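Local coordinates for protein amicyanin (Paracoccus versutus, PDB 1ID2) that carries electrons as a type 1 blue copper protein, holding one copper ion at the end of a beta-barrel of the plastocyanin/azurin family, at residues P53-F58 against Y91-H96; V22-E27 against V44-G49; E9-A14 against K75-A80; D2-T7 against G61-D66; P34-K39 against G101-E106. One frame throughout, in Å; residues are numbered along the deposited sequence.

How the contacts relate
From the N terminus, the chain first sets down 2-7 and 9-14, whose partners come much later: contact 4 closes with 61-66 and contact 3 with 75-80, so the two loops cross. Contact 2 (22-27 with 44-49) nests inside both. Contact 5 opens at 34-39, inside the loop of contact 2, and closes at the C terminus with 101-106, crossing contacts 2, 3 and 4. Contact 1 (53-58 with 91-96) opens after contact 2 has closed, nests inside contact 5 and crosses contacts 3 and 4. Contacts 2 and 3 build one sheet, contact 5 the sheet facing it, contact 4 joins an N-terminal strand to a loop, and contact 1 supplies three of the four copper-site residues.

Contact 1 (P53-F58 against Y91-H96); sequences PHNVAF and YFCTPH. With CU (copper (II) ion), chain D.
From CB, 4.1 Å from Cys93 SG, the His54 side chain places CG anti to the carbonyl carbon (chi1 -64°) and brings ND1 onto the copper, 2.0 Å away. CE1 comes next to His96 ND1, CD2 rests on Ile26 CG2 and Asn48 OD1, and NE2 is hydrogen-bonded to Glu50 OE2, a second-shell carboxylate that helps fix the ring's rotation. Cys93 SG, in the plane of this ring at its edge, binds the copper at 2.0 Å; the His96 ring, turned 76° from that of His54, adds ND1 at 2.2 Å. This is the type 1 site of the cupredoxin fold, completed by Met99. The cysteine sulfur also accepts a long hydrogen bond from Asn55 N, 3.6 Å. Asn55 itself holds CG in the crowded position between N and carbonyl carbon, so that OD1 receives Thr94 N on an in-plane lone pair (2.8 Å, 171°) while ND2 donates within its amide plane to Thr94 OG1 (3.0 Å) and also reaches Gly70 O. An alanine here would remove the side-chain hydrogen bonds to Thr94 and Gly70, and would probably loosen the turn after Cys93. Beyond, Ala57 and Phe92 form an antiparallel hydrogen-bonded pair, with Ala57 CB over one face of the Phe92 ring.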
# COMPACT_ATOMS: atom_id res chain seq x y z
N PRO A 53 3.40 -14.17 -1.13
CA PRO A 53 2.69 -13.13 -0.39
C PRO A 53 3.51 -11.86 -0.33
O PRO A 53 4.74 -11.90 -0.25
CB PRO A 53 2.47 -13.77 0.98
CG PRO A 53 2.60 -15.27 0.71
CD PRO A 53 3.71 -15.34 -0.29
N HIS A 54 2.82 -10.73 -0.34
CA HIS A 54 3.44 -9.41 -0.36
C HIS A 54 2.63 -8.50 0.56
O HIS A 54 1.44 -8.72 0.75
CB HIS A 54 3.45 -8.85 -1.77
CG HIS A 54 4.30 -9.65 -2.73
ND1 HIS A 54 5.66 -9.76 -2.58
CD2 HIS A 54 3.94 -10.23 -3.90
CE1 HIS A 54 6.09 -10.41 -3.65
NE2 HIS A 54 5.10 -10.71 -4.47
N ASN A 55 3.31 -7.60 1.26
CA ASN A 55 2.60 -6.58 2.04
C ASN A 55 3.09 -5.18 1.70
O ASN A 55 3.78 -5.00 0.68
CB ASN A 55 2.73 -6.84 3.55
CG ASN A 55 4.09 -6.43 4.11
OD1 ASN A 55 5.07 -6.42 3.39
ND2 ASN A 55 4.16 -6.20 5.42
N VAL A 56 2.55 -4.19 2.41
CA VAL A 56 3.00 -2.79 2.29
C VAL A 56 3.46 -2.35 3.66
O VAL A 56 2.76 -2.60 4.64
CB VAL A 56 1.84 -1.87 1.80
CG1 VAL A 56 2.22 -0.41 1.89
CG2 VAL A 56 1.52 -2.19 0.36
N ALA A 57 4.72 -1.90 3.76
CA ALA A 57 5.31 -1.49 5.04
C ALA A 57 6.09 -0.17 4.95
O ALA A 57 6.50 0.27 3.87
CB ALA A 57 6.21 -2.60 5.59
N PHE A 58 6.12 0.53 6.08
CA PHE A 58 6.76 1.85 6.16
C PHE A 58 7.74 1.77 7.34
O PHE A 58 7.43 1.14 8.35
CB PHE A 58 5.73 2.97 6.42
CG PHE A 58 4.69 3.16 5.29
CD1 PHE A 58 4.96 3.96 4.20
CD2 PHE A 58 3.45 2.53 5.35
CE1 PHE A 58 4.02 4.13 3.17
CE2 PHE A 58 2.51 2.70 4.33
CZ PHE A 58 2.79 3.49 3.25
N TYR A 91 7.35 2.92 0.66
CA TYR A 91 7.04 1.67 1.32
C TYR A 91 7.89 0.60 0.68
O TYR A 91 8.50 0.82 -0.37
CB TYR A 91 5.55 1.32 1.19
CG TYR A 91 5.05 1.26 -0.24
CD1 TYR A 91 5.02 0.06 -0.93
CD2 TYR A 91 4.67 2.42 -0.91
CE1 TYR A 91 4.63 0.01 -2.26
CE2 TYR A 91 4.28 2.38 -2.24
CZ TYR A 91 4.27 1.16 -2.90
OH TYR A 91 3.85 1.10 -4.20
N PHE A 92 7.90 -0.56 1.31
CA PHE A 92 8.64 -1.71 0.84
C PHE A 92 7.86 -2.93 1.33
O PHE A 92 6.89 -2.80 2.07
CB PHE A 92 10.08 -1.68 1.41
CG PHE A 92 10.13 -1.68 2.91
CD1 PHE A 92 9.89 -0.52 3.62
CD2 PHE A 92 10.30 -2.87 3.62
CE1 PHE A 92 9.79 -0.53 5.00
CE2 PHE A 92 10.20 -2.89 5.01
CZ PHE A 92 9.94 -1.70 5.70
N CYS A 93 8.26 -4.10 0.86
CA CYS A 93 7.60 -5.33 1.22
C CYS A 93 8.49 -5.98 2.25
O CYS A 93 9.69 -6.06 2.07
CB CYS A 93 7.45 -6.23 -0.01
SG CYS A 93 6.77 -7.81 0.40
N THR A 94 7.91 -6.28 3.41
CA THR A 94 8.67 -6.63 4.59
C THR A 94 9.64 -7.79 4.37
O THR A 94 10.81 -7.71 4.73
CB THR A 94 7.72 -6.96 5.76
OG1 THR A 94 7.01 -5.77 6.13
CG2 THR A 94 8.48 -7.48 6.97
N PRO A 95 9.17 -8.90 3.78
CA PRO A 95 10.11 -10.00 3.56
C PRO A 95 10.98 -9.85 2.28
O PRO A 95 11.97 -10.57 2.11
CB PRO A 95 9.19 -11.22 3.50
CG PRO A 95 7.95 -10.67 2.88
CD PRO A 95 7.78 -9.32 3.52
N HIS A 96 10.64 -8.86 1.45
CA HIS A 96 11.32 -8.62 0.17
C HIS A 96 11.64 -7.14 0.05
O HIS A 96 11.02 -6.43 -0.75
CB HIS A 96 10.39 -9.03 -0.98
CG HIS A 96 9.76 -10.38 -0.82
ND1 HIS A 96 8.40 -10.57 -0.99
CD2 HIS A 96 10.32 -11.55 -0.42
CE1 HIS A 96 8.18 -11.83 -0.69
NE2 HIS A 96 9.30 -12.47 -0.32
CU CU D . 6.98 -8.91 -1.31

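Contact 2 (V22-E27 against V44-G49); sequences VVVGIE and VYWVNG
The Trp46 indole carries Val44 CG1 on one face, 4.0 Å above the plane and displaced toward the rim, while Val24 lies alongside, pointing the same way, its CB 3.5 Å from Trp46 CD1. Ile26 CD1 approaches the same residue obliquely and meets its CB. The Tyr45 ring, on the other side of the sheet, has Val22 O near its plane at the edge. Both segments are strands running parallel, their axes 27° apart and in register from Val23-Tyr45 to Ile26-Asn48. Main-chain bonds stitch them in the stagger of a parallel pair: Tyr45 N to Val22 O is almost straight (175°), Val24 N reaches Tyr45 O at 2.7 Å, and the series ends with Gly49 N on Ile26 O at 2.9 Å. On the Tyr45 side, Val23 CG1 and Val47 CG2 press together at 3.5 Å, tighter than usual. At the end, Glu27 OE2 folds in to 3.2 Å from Gly49 C, where a CB on Gly49 would clash with it. An alanine in place of Ile26 would remove CG1, CD1 and CG2, and would probably weaken packing against Trp46 and behind the copper ligand His54. Five main-chain hydrogen bonds thus carry the polar part of the pairing, the core side is mainly hydrocarbon, and its polar tips are answered elsewhere: Asn48 ND2 by Met52 O and Met73 O, Trp46 NE1 probably by Tyr91 OH.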
# COMPACT_ATOMS: atom_id res chain seq x y z
N VAL A 22 -7.61 3.99 -7.31
CA VAL A 22 -6.24 3.89 -7.80
C VAL A 22 -5.64 2.63 -7.22
O VAL A 22 -5.80 2.36 -6.03
CB VAL A 22 -5.36 5.08 -7.39
CG1 VAL A 22 -5.79 6.30 -8.14
CG2 VAL A 22 -5.42 5.31 -5.91
N VAL A 23 -5.21 1.74 -8.12
CA VAL A 23 -4.79 0.41 -7.73
C VAL A 23 -3.33 0.22 -8.14
O VAL A 23 -2.94 0.59 -9.25
CB VAL A 23 -5.70 -0.69 -8.40
CG1 VAL A 23 -5.25 -2.09 -7.97
CG2 VAL A 23 -7.14 -0.50 -8.00
N VAL A 24 -2.51 -0.21 -7.19
CA VAL A 24 -1.15 -0.57 -7.51
C VAL A 24 -1.11 -2.08 -7.53
O VAL A 24 -1.42 -2.72 -6.53
CB VAL A 24 -0.14 -0.01 -6.49
CG1 VAL A 24 1.26 -0.58 -6.76
CG2 VAL A 24 -0.10 1.52 -6.59
N GLY A 25 -0.84 -2.63 -8.71
CA GLY A 25 -0.73 -4.07 -8.86
C GLY A 25 0.62 -4.60 -8.46
O GLY A 25 1.62 -3.87 -8.47
N ILE A 26 0.63 -5.86 -8.03
CA ILE A 26 1.87 -6.51 -7.65
C ILE A 26 2.06 -7.79 -8.46
O ILE A 26 1.29 -8.74 -8.31
CB ILE A 26 1.89 -6.85 -6.13
CG1 ILE A 26 1.45 -5.62 -5.30
CG2 ILE A 26 3.29 -7.27 -5.73
CD1 ILE A 26 1.08 -5.93 -3.85
N GLU A 27 3.09 -7.82 -9.31
CA GLU A 27 3.39 -8.99 -10.13
C GLU A 27 4.88 -9.12 -10.24
O GLU A 27 5.58 -8.13 -10.38
CB GLU A 27 2.83 -8.86 -11.54
CG GLU A 27 1.55 -9.60 -11.82
CD GLU A 27 1.68 -11.10 -11.72
OE1 GLU A 27 2.15 -11.75 -12.66
OE2 GLU A 27 1.16 -11.65 -10.74
N VAL A 44 -5.32 4.44 -1.62
CA VAL A 44 -4.63 3.64 -2.63
C VAL A 44 -4.89 2.19 -2.28
O VAL A 44 -4.81 1.84 -1.13
CB VAL A 44 -3.09 3.84 -2.62
CG1 VAL A 44 -2.46 3.11 -3.78
CG2 VAL A 44 -2.75 5.31 -2.68
N TYR A 45 -5.18 1.36 -3.28
CA TYR A 45 -5.27 -0.08 -3.07
C TYR A 45 -4.10 -0.76 -3.75
O TYR A 45 -3.62 -0.29 -4.78
CB TYR A 45 -6.57 -0.63 -3.65
CG TYR A 45 -7.82 -0.21 -2.90
CD1 TYR A 45 -8.33 1.08 -3.02
CD2 TYR A 45 -8.52 -1.11 -2.13
CE1 TYR A 45 -9.50 1.45 -2.38
CE2 TYR A 45 -9.72 -0.76 -1.51
CZ TYR A 45 -10.20 0.51 -1.63
OH TYR A 45 -11.38 0.85 -1.01
N TRP A 46 -3.58 -1.79 -3.10
CA TRP A 46 -2.58 -2.66 -3.68
C TRP A 46 -3.29 -3.98 -3.88
O TRP A 46 -4.14 -4.33 -3.08
CB TRP A 46 -1.41 -2.87 -2.71
CG TRP A 46 -0.49 -1.71 -2.65
CD1 TRP A 46 0.65 -1.52 -3.38
CD2 TRP A 46 -0.64 -0.53 -1.84
NE1 TRP A 46 1.19 -0.30 -3.10
CE2 TRP A 46 0.42 0.32 -2.16
CE3 TRP A 46 -1.57 -0.14 -0.87
CZ2 TRP A 46 0.57 1.57 -1.53
CZ3 TRP A 46 -1.42 1.09 -0.25
CH2 TRP A 46 -0.35 1.93 -0.58
N VAL A 47 -3.03 -4.63 -5.01
CA VAL A 47 -3.62 -5.94 -5.30
C VAL A 47 -2.52 -6.90 -5.73
O VAL A 47 -1.77 -6.65 -6.67
CB VAL A 47 -4.69 -5.87 -6.44
CG1 VAL A 47 -5.25 -7.25 -6.73
CG2 VAL A 47 -5.82 -4.92 -6.06
N ASN A 48 -2.37 -7.99 -4.99
CA ASN A 48 -1.37 -8.98 -5.27
C ASN A 48 -1.86 -9.96 -6.33
O ASN A 48 -2.90 -10.61 -6.14
CB ASN A 48 -1.01 -9.74 -3.98
CG ASN A 48 0.16 -10.70 -4.19
OD1 ASN A 48 0.83 -10.63 -5.20
ND2 ASN A 48 0.39 -11.60 -3.24
N GLY A 49 -1.14 -10.04 -7.44
CA GLY A 49 -1.54 -10.92 -8.50
C GLY A 49 -0.95 -12.31 -8.41
O GLY A 49 -1.35 -13.18 -9.17

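Contact 3 (E9-A14 against K75-A80); sequences EKPVAA and KDQAYA
Val12 O is gripped twice: Ala78 N donates to it at 2.8 Å (162°), and Gln77 CA adds a CA-H...O contact at 3.3 Å. Val12 N returns a bond to Ala78 O at 3.1 Å, so Val12 and Ala78 form an antiparallel hydrogen-bonded pair, and Ala13 with Gln77 the non-hydrogen-bonded pair beside it. The match lays strand 4-13, outermost in its sheet, along strand 77-83 in the cupredoxin beta-barrel. The pairing reaches one step further, where Ala14 N bonds to Asp76 O. In all three bonds the donor stands some 30° above the carbonyl plane and not on a lone pair. Side chains add modest packing: Val12 CG2, in the crowded position, lies 4.1 Å from Ala78 CB. Nearby, Pro11 CB rests beside the extended Gln77 side chain, whose OE1 is held by Thr74 N. Tyr79, with CG anti to its backbone N (chi1 -168°), stretches back along the partner segment until CE2 puts the ring edge 3.4 Å from Glu9 O, in the plane of the ring. One water ties the two together, donating to Glu9 O at 2.8 Å and standing 2.5 Å from Tyr79 OH.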
# COMPACT_ATOMS: atom_id res chain seq x y z
N GLU A 9 -7.51 -3.63 8.80
CA GLU A 9 -6.33 -4.38 9.19
C GLU A 9 -6.15 -5.55 8.23
O GLU A 9 -5.05 -5.78 7.72
CB GLU A 9 -6.48 -4.89 10.63
CG GLU A 9 -5.17 -5.26 11.31
CD GLU A 9 -5.38 -5.98 12.62
OE1 GLU A 9 -5.02 -5.42 13.68
OE2 GLU A 9 -5.89 -7.12 12.61
N LYS A 10 -7.26 -6.22 7.91
CA LYS A 10 -7.27 -7.44 7.10
C LYS A 10 -7.21 -7.09 5.60
O LYS A 10 -7.85 -6.12 5.15
CB LYS A 10 -8.54 -8.23 7.41
CG LYS A 10 -8.69 -9.57 6.73
CD LYS A 10 -10.00 -10.22 7.16
CE LYS A 10 -10.43 -11.33 6.22
NZ LYS A 10 -11.81 -11.79 6.53
N PRO A 11 -6.46 -7.88 4.79
CA PRO A 11 -6.67 -7.88 3.32
C PRO A 11 -8.11 -8.21 2.91
O PRO A 11 -8.76 -9.06 3.53
CB PRO A 11 -5.68 -8.95 2.81
CG PRO A 11 -4.63 -9.01 3.87
CD PRO A 11 -5.39 -8.81 5.18
N VAL A 12 -8.62 -7.48 1.91
CA VAL A 12 -9.92 -7.78 1.32
C VAL A 12 -9.74 -8.50 -0.02
O VAL A 12 -8.62 -8.69 -0.48
CB VAL A 12 -10.79 -6.51 1.09
CG1 VAL A 12 -10.97 -5.77 2.39
CG2 VAL A 12 -10.20 -5.61 0.04
N ALA A 13 -10.82 -9.06 -0.52
CA ALA A 13 -10.75 -9.77 -1.78
C ALA A 13 -10.67 -8.71 -2.85
O ALA A 13 -11.25 -7.64 -2.69
CB ALA A 13 -11.99 -10.62 -1.96
N ALA A 14 -9.96 -9.01 -3.94
CA ALA A 14 -9.80 -8.04 -5.03
C ALA A 14 -11.17 -7.70 -5.63
O ALA A 14 -11.42 -6.56 -6.02
CB ALA A 14 -8.84 -8.56 -6.11
N LYS A 75 -2.67 -14.29 -3.17
CA LYS A 75 -3.09 -14.04 -4.53
C LYS A 75 -4.49 -13.42 -4.61
O LYS A 75 -5.44 -13.95 -4.04
CB LYS A 75 -3.03 -15.34 -5.34
CG LYS A 75 -3.37 -15.15 -6.78
CD LYS A 75 -3.31 -16.47 -7.51
CE LYS A 75 -3.80 -16.33 -8.93
NZ LYS A 75 -3.24 -15.12 -9.58
N ASP A 76 -4.60 -12.36 -5.40
CA ASP A 76 -5.81 -11.54 -5.55
C ASP A 76 -6.48 -11.10 -4.26
O ASP A 76 -7.69 -10.91 -4.22
CB ASP A 76 -6.84 -12.23 -6.44
CG ASP A 76 -6.31 -12.50 -7.81
OD1 ASP A 76 -6.37 -13.69 -8.20
OD2 ASP A 76 -5.75 -11.56 -8.45
N GLN A 77 -5.68 -10.85 -3.24
CA GLN A 77 -6.14 -10.02 -2.17
C GLN A 77 -5.70 -8.61 -2.43
O GLN A 77 -4.91 -8.34 -3.35
CB GLN A 77 -5.62 -10.55 -0.84
CG GLN A 77 -6.22 -11.89 -0.57
CD GLN A 77 -5.93 -12.40 0.81
OE1 GLN A 77 -4.79 -12.39 1.27
NE2 GLN A 77 -6.95 -12.92 1.46
N ALA A 78 -6.39 -7.68 -1.79
CA ALA A 78 -6.11 -6.29 -1.98
C ALA A 78 -5.93 -5.64 -0.60
O ALA A 78 -6.23 -6.25 0.42
CB ALA A 78 -7.25 -5.65 -2.76
N TYR A 79 -5.35 -4.44 -0.56
CA TYR A 79 -5.10 -3.76 0.71
C TYR A 79 -5.16 -2.25 0.50
O TYR A 79 -4.72 -1.75 -0.53
CB TYR A 79 -3.75 -4.18 1.27
CG TYR A 79 -3.50 -3.76 2.70
CD1 TYR A 79 -2.74 -2.64 2.97
CD2 TYR A 79 -3.95 -4.53 3.77
CE1 TYR A 79 -2.43 -2.27 4.25
CE2 TYR A 79 -3.64 -4.17 5.08
CZ TYR A 79 -2.87 -3.03 5.30
OH TYR A 79 -2.48 -2.64 6.55
N ALA A 80 -5.80 -1.55 1.44
CA ALA A 80 -6.10 -0.13 1.29
C ALA A 80 -5.49 0.69 2.40
O ALA A 80 -5.53 0.31 3.57
CB ALA A 80 -7.60 0.09 1.27
O HOH W 1 -2.75 -4.40 8.36

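Contact 4 (D2-T7 against G61-D66); sequences DKITVT and GIVGED
A single hydrogen bond joins the two main chains: Lys3 N donates to Val63 O at 2.7 Å, with an angle of 151° at the hydrogen. The donor stands 33° above the carbonyl plane and so does not use a lone pair. Asp2 CA supports it with a CA-H...O contact to the same oxygen at 3.3 Å, which makes Val63 O the polar pivot of the contact.

Electrostatics are less favourable. Asp2 OD2 lies 3.0 Å from Val63 O, two acceptors facing one another, and if the carboxylate is charged this neighbour would probably disfavour that charge; the poor order of Asp2 counsels caution. Gly64 follows directly, and a CB there would press on Asp2 OD2. Lys3 CB lies 3.5 Å from Val63 O; the bend at the second torsion keeps CD near the same oxygen, while NZ of Lys3 stays 3.9 Å from Ile62 O, a distant approach.

Apolar packing is carried by Ile4 and Val63, which cross obliquely. Ile4 CG2 meets Val63 CG1 at 3.4 Å, tighter than usual van der Waals contact, and Ile4 CD1 lies at 4.0 Å from Val63 CG2. Ile4 holds CG1 in the crowded position between N and carbonyl carbon (chi1 63°), so both of its branches face the valine.

In the fold, the start of strand 4-13 thereby meets the loop between strands 57-58 and 68-69. Ile4 continues onto Ile81 and Phe83 of strand 77-83, and Val63 onto Phe68, Phe58 and Tyr89, so the contact lies at one end of the barrel core.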
# COMPACT_ATOMS: atom_id res chain seq x y z
N ASP A 2 -1.13 9.11 13.09
CA ASP A 2 -0.58 8.67 11.81
C ASP A 2 -0.99 9.65 10.70
O ASP A 2 -2.06 10.28 10.75
CB ASP A 2 -1.11 7.25 11.48
CG ASP A 2 -0.14 6.11 11.91
OD1 ASP A 2 -0.29 5.58 13.03
OD2 ASP A 2 0.66 5.65 11.07
N LYS A 3 -0.11 9.79 9.71
CA LYS A 3 -0.43 10.43 8.44
C LYS A 3 -1.46 9.64 7.60
O LYS A 3 -1.78 10.06 6.49
CB LYS A 3 0.86 10.56 7.62
CG LYS A 3 1.60 11.85 7.83
CD LYS A 3 2.31 11.87 9.16
CE LYS A 3 3.35 12.99 9.17
NZ LYS A 3 4.27 12.98 7.98
N ILE A 4 -1.84 8.45 8.05
CA ILE A 4 -2.65 7.54 7.25
C ILE A 4 -3.81 6.97 8.05
O ILE A 4 -3.83 7.03 9.28
CB ILE A 4 -1.80 6.36 6.71
CG1 ILE A 4 -1.25 5.52 7.86
CG2 ILE A 4 -0.67 6.87 5.84
CD1 ILE A 4 -0.65 4.19 7.43
N THR A 5 -4.80 6.43 7.34
CA THR A 5 -5.90 5.71 7.96
C THR A 5 -6.02 4.35 7.31
O THR A 5 -6.05 4.21 6.07
CB THR A 5 -7.26 6.48 7.81
OG1 THR A 5 -7.15 7.78 8.40
CG2 THR A 5 -8.39 5.74 8.49
N VAL A 6 -6.02 3.32 8.15
CA VAL A 6 -6.20 1.97 7.67
C VAL A 6 -7.57 1.42 8.04
O VAL A 6 -7.85 1.14 9.22
CB VAL A 6 -5.06 1.06 8.14
CG1 VAL A 6 -5.23 -0.33 7.59
CG2 VAL A 6 -3.73 1.66 7.67
N THR A 7 -8.48 1.84 7.17
CA THR A 7 -9.49 0.98 6.58
C THR A 7 -9.62 -0.38 7.28
O THR A 7 -10.25 -0.49 8.35
CB THR A 7 -9.12 0.80 5.08
OG1 THR A 7 -8.43 1.99 4.64
CG2 THR A 7 -10.37 0.56 4.22
N GLY A 61 8.98 6.83 11.15
CA GLY A 61 9.12 8.23 10.84
C GLY A 61 8.54 8.61 9.50
O GLY A 61 8.72 9.74 9.05
N ILE A 62 7.87 7.67 8.84
CA ILE A 62 7.36 7.92 7.50
C ILE A 62 5.86 8.25 7.51
O ILE A 62 5.46 9.33 7.09
CB ILE A 62 7.68 6.72 6.54
CG1 ILE A 62 9.19 6.45 6.52
CG2 ILE A 62 7.17 7.02 5.14
CD1 ILE A 62 10.02 7.51 5.85
N VAL A 63 5.03 7.35 8.03
CA VAL A 63 3.60 7.63 8.16
C VAL A 63 3.19 7.93 9.59
O VAL A 63 2.01 8.10 9.88
CB VAL A 63 2.72 6.47 7.64
CG1 VAL A 63 2.72 6.48 6.14
CG2 VAL A 63 3.17 5.13 8.23
N GLY A 64 4.17 7.93 10.47
CA GLY A 64 3.95 8.18 11.88
C GLY A 64 5.30 8.15 12.55
O GLY A 64 6.32 8.00 11.86
N GLU A 65 5.32 8.22 13.87
CA GLU A 65 6.57 8.10 14.63
C GLU A 65 7.07 6.65 14.59
O GLU A 65 8.26 6.40 14.46
CB GLU A 65 6.35 8.53 16.08
CG GLU A 65 7.63 8.61 16.90
CD GLU A 65 7.38 9.03 18.34
OE1 GLU A 65 7.00 8.16 19.15
OE2 GLU A 65 7.57 10.22 18.65
N ASP A 66 6.12 5.71 14.64
CA ASP A 66 6.41 4.28 14.56
C ASP A 66 6.48 3.73 13.13
O ASP A 66 6.00 4.36 12.18
CB ASP A 66 5.34 3.48 15.30
CG ASP A 66 5.26 3.83 16.75
OD1 ASP A 66 4.16 4.22 17.20
OD2 ASP A 66 6.30 3.74 17.42

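Contact 5 (P34-K39 against G101-E106); sequences PEVTIK and GKVIVE
At the apolar centre Val36 and Val103 lie side by side, CG1 of Val36 3.9 Å from CG2 of Val103. One step on, Ile38 keeps CG1 in the crowded position between N and carbonyl carbon (chi1 55°), which sets it against Val105 CG2 and carries CD1 to 4.1 Å from Val103 CG1. Phe83 and Val44, from the facing sheet of the barrel, cover this side. Outward comes the backbone: strands 35-38 and 101-105 run parallel, their axes 19° apart, and five N-H...O bonds join them from Lys102 N on Pro34 O to Glu106 N on Ile38 O. Ile104 N to Val36 O is the straightest, at 175° and 2.8 Å. The far side of the sheet is lined by aliphatic stems, with Thr37 CB 3.6 Å from Ile104 CB. Glu35 extends with CG anti to its backbone N and places that carbon 3.5 Å from Ile104 CD1 and 3.6 Å from Lys102 CG, the lysine running alongside. At the polar rim the charges stand apart: Glu35 OE1 is 5.4 Å from Lys102 NZ, whose salt bridge goes to Asp90, and Lys39 NZ is no nearer to Glu106 OE2. The pairing therefore rests on five main-chain hydrogen bonds and hydrocarbon contact, while opposite charges along the rim can probably add a weak, long-range attraction.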
# COMPACT_ATOMS: atom_id res chain seq x y z
N PRO A 34 5.39 2.13 -9.44
CA PRO A 34 6.38 2.42 -8.39
C PRO A 34 6.25 3.81 -7.76
O PRO A 34 6.78 4.09 -6.69
CB PRO A 34 7.72 2.25 -9.10
CG PRO A 34 7.39 1.56 -10.41
CD PRO A 34 6.02 2.04 -10.77
N GLU A 35 5.51 4.68 -8.43
CA GLU A 35 5.30 6.03 -7.95
C GLU A 35 3.89 6.45 -8.34
O GLU A 35 3.57 6.49 -9.54
CB GLU A 35 6.30 6.94 -8.61
CG GLU A 35 6.58 8.22 -7.89
CD GLU A 35 7.72 8.96 -8.52
OE1 GLU A 35 8.87 8.47 -8.40
OE2 GLU A 35 7.46 9.95 -9.24
N VAL A 36 3.03 6.63 -7.34
CA VAL A 36 1.64 7.03 -7.59
C VAL A 36 1.39 8.33 -6.85
O VAL A 36 2.03 8.61 -5.85
CB VAL A 36 0.61 5.89 -7.16
CG1 VAL A 36 0.72 5.55 -5.71
CG2 VAL A 36 -0.79 6.33 -7.44
N THR A 37 0.64 9.24 -7.46
CA THR A 37 0.35 10.50 -6.80
C THR A 37 -1.16 10.84 -6.77
O THR A 37 -1.89 10.55 -7.71
CB THR A 37 1.27 11.65 -7.35
OG1 THR A 37 0.58 12.90 -7.40
CG2 THR A 37 1.83 11.31 -8.71
N ILE A 38 -1.62 11.06 -5.54
CA ILE A 38 -3.02 11.28 -5.21
C ILE A 38 -3.11 12.59 -4.41
O ILE A 38 -2.09 13.14 -4.00
CB ILE A 38 -3.58 10.14 -4.31
CG1 ILE A 38 -2.72 9.98 -3.04
CG2 ILE A 38 -3.61 8.87 -5.07
CD1 ILE A 38 -3.26 9.04 -1.99
N LYS A 39 -4.32 12.98 -4.06
CA LYS A 39 -4.52 14.10 -3.14
C LYS A 39 -4.83 13.57 -1.75
O LYS A 39 -5.28 12.43 -1.61
CB LYS A 39 -5.67 14.98 -3.65
CG LYS A 39 -5.31 15.80 -4.88
CD LYS A 39 -6.49 15.93 -5.82
CE LYS A 39 -6.75 14.64 -6.60
NZ LYS A 39 -5.74 14.38 -7.66
N GLY A 101 8.29 1.16 -3.31
CA GLY A 101 7.54 2.08 -4.15
C GLY A 101 7.31 3.36 -3.37
O GLY A 101 7.72 3.46 -2.19
N LYS A 102 6.58 4.29 -3.96
CA LYS A 102 6.22 5.48 -3.22
C LYS A 102 4.89 6.10 -3.61
O LYS A 102 4.44 6.00 -4.76
CB LYS A 102 7.34 6.51 -3.31
CG LYS A 102 7.31 7.40 -4.51
CD LYS A 102 7.68 8.83 -4.09
CE LYS A 102 9.19 9.07 -4.07
NZ LYS A 102 9.97 8.19 -3.14
N VAL A 103 4.27 6.73 -2.62
CA VAL A 103 3.04 7.49 -2.81
C VAL A 103 3.32 8.97 -2.55
O VAL A 103 3.84 9.34 -1.51
CB VAL A 103 1.92 6.98 -1.86
CG1 VAL A 103 0.58 7.64 -2.21
CG2 VAL A 103 1.78 5.47 -1.97
N ILE A 104 3.01 9.78 -3.55
CA ILE A 104 3.10 11.22 -3.43
C ILE A 104 1.71 11.78 -3.20
O ILE A 104 0.80 11.55 -4.00
CB ILE A 104 3.67 11.83 -4.71
CG1 ILE A 104 5.04 11.21 -4.99
CG2 ILE A 104 3.72 13.36 -4.60
CD1 ILE A 104 5.28 11.07 -6.43
N VAL A 105 1.53 12.37 -2.03
CA VAL A 105 0.26 12.96 -1.65
C VAL A 105 0.37 14.47 -1.70
O VAL A 105 1.28 15.07 -1.12
CB VAL A 105 -0.15 12.52 -0.23
CG1 VAL A 105 -1.56 12.93 0.04
CG2 VAL A 105 -0.04 11.02 -0.09
N GLU A 106 -0.60 15.10 -2.33
CA GLU A 106 -0.61 16.54 -2.41
C GLU A 106 -2.01 17.11 -2.18
O GLU A 106 -2.36 18.14 -2.79
CB GLU A 106 -0.04 16.97 -3.75
CG GLU A 106 -0.27 15.98 -4.86
CD GLU A 106 0.00 16.57 -6.21
OE1 GLU A 106 1.20 16.83 -6.52
OE2 GLU A 106 -0.99 16.79 -6.95
OXT GLU A 106 -2.72 16.56 -1.32